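Local coordinates for fibronectin type III domain-containing protein 5 (Homo sapiens, PDB 4LSD) that is a dimeric myokine hormone that probably mediates benefits of muscular exercise by inducing browning of white adipose tissue, at residues I49-N53 with T54-S58. Sequence-based numbering, arbitrary orientation.
Sequences IQEVN and TTTRS
E51 meets T54 and T56 in a local turn contact at the surface of the fibronectin type III domain, where the chain leaves edge strand 46-52 and crosses toward strand 58-61 of the other sheet. N53 makes the bend with positive phi and psi, a conformation asparagine tolerates well. T54 holds the loop as an ST turn: with OG1 anti to the backbone N (chi1 -179°), the hydroxyl accepts from T56 N at 3.2 Å, almost straight at 166°. Threonine suits the place because its hydroxyl closes the turn while its methyl CG2 faces E51 CB at 4.2 Å. A valine here would probably leave T56 N without this acceptor and the loop freer to shift. The extended E51 chain crosses T56 at about a right angle, E51 OE1 lying 3.8 Å from T56 CG2. A water donates to E51 OE1 (2.7 Å) and to S58 O (3.2 Å), while T56 OG1 donates to S58 O in the carbonyl plane. E51 OE2 forms a salt bridge with R47 of the second subunit, a residue required for dimerization. E51 and T56 touch F34 of strand 31-40, while Q50-V52 pair antiparallel with the second subunit's strand, continuing the sheet across the dimer.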
# COMPACT_ATOMS: atom_id res chain seq x y z
N ILE A 49 -3.56 0.57 -1.85
CA ILE A 49 -2.23 0.98 -2.27
C ILE A 49 -2.36 1.87 -3.49
O ILE A 49 -3.10 1.56 -4.40
CB ILE A 49 -1.35 -0.20 -2.67
CG1 ILE A 49 -1.22 -1.18 -1.51
CG2 ILE A 49 0.03 0.32 -3.07
CD1 ILE A 49 -0.52 -2.46 -1.89
N GLN A 50 -1.64 2.98 -3.49
CA GLN A 50 -1.67 3.90 -4.62
C GLN A 50 -0.23 4.32 -4.89
O GLN A 50 0.55 4.49 -3.97
CB GLN A 50 -2.51 5.15 -4.30
CG GLN A 50 -2.70 6.08 -5.49
CD GLN A 50 -3.19 7.48 -5.10
OE1 GLN A 50 -2.39 8.36 -4.75
NE2 GLN A 50 -4.50 7.69 -5.15
N GLU A 51 0.13 4.44 -6.16
CA GLU A 51 1.46 4.88 -6.54
C GLU A 51 1.25 5.78 -7.73
O GLU A 51 0.48 5.46 -8.63
CB GLU A 51 2.39 3.72 -6.91
CG GLU A 51 2.81 2.88 -5.72
CD GLU A 51 3.91 1.89 -6.07
OE1 GLU A 51 4.14 1.68 -7.28
OE2 GLU A 51 4.53 1.32 -5.14
N VAL A 52 1.92 6.92 -7.72
CA VAL A 52 1.77 7.88 -8.80
C VAL A 52 3.16 8.28 -9.27
O VAL A 52 4.15 8.09 -8.56
CB VAL A 52 0.94 9.08 -8.29
CG1 VAL A 52 1.01 10.24 -9.25
CG2 VAL A 52 -0.51 8.63 -8.12
N ASN A 53 3.23 8.82 -10.49
CA ASN A 53 4.49 9.24 -11.11
C ASN A 53 5.42 8.04 -11.28
O ASN A 53 6.60 8.10 -10.94
CB ASN A 53 5.16 10.32 -10.28
CG ASN A 53 5.93 11.30 -11.14
OD1 ASN A 53 5.50 11.62 -12.24
ND2 ASN A 53 7.05 11.79 -10.64
N THR A 54 4.86 6.96 -11.81
CA THR A 54 5.60 5.72 -12.03
C THR A 54 5.13 5.10 -13.35
O THR A 54 4.07 5.45 -13.87
CB THR A 54 5.32 4.74 -10.88
OG1 THR A 54 6.06 3.53 -11.08
CG2 THR A 54 3.83 4.41 -10.82
N THR A 55 5.91 4.18 -13.89
CA THR A 55 5.53 3.52 -15.14
C THR A 55 5.23 2.05 -14.85
O THR A 55 5.00 1.27 -15.76
CB THR A 55 6.67 3.58 -16.21
OG1 THR A 55 7.92 3.23 -15.61
CG2 THR A 55 6.75 4.96 -16.83
N THR A 56 5.22 1.68 -13.57
CA THR A 56 4.99 0.30 -13.16
C THR A 56 3.67 -0.32 -13.61
O THR A 56 2.67 0.36 -13.80
CB THR A 56 5.10 0.16 -11.62
OG1 THR A 56 5.27 -1.21 -11.27
CG2 THR A 56 3.85 0.71 -10.92
N ARG A 57 3.70 -1.64 -13.79
CA ARG A 57 2.51 -2.39 -14.19
C ARG A 57 2.28 -3.58 -13.25
O ARG A 57 1.60 -4.55 -13.60
CB ARG A 57 2.65 -2.86 -15.65
CG ARG A 57 2.60 -1.72 -16.69
CD ARG A 57 1.19 -1.14 -16.87
NE ARG A 57 1.16 -0.01 -17.80
CZ ARG A 57 1.55 1.23 -17.52
NH1 ARG A 57 2.00 1.54 -16.31
NH2 ARG A 57 1.49 2.18 -18.45
N SER A 58 2.86 -3.50 -12.06
CA SER A 58 2.67 -4.55 -11.06
C SER A 58 2.82 -3.98 -9.66
O SER A 58 3.49 -2.98 -9.44
CB SER A 58 3.64 -5.72 -11.27
OG SER A 58 4.98 -5.28 -11.34
O HOH W 1 4.16 -1.00 -7.07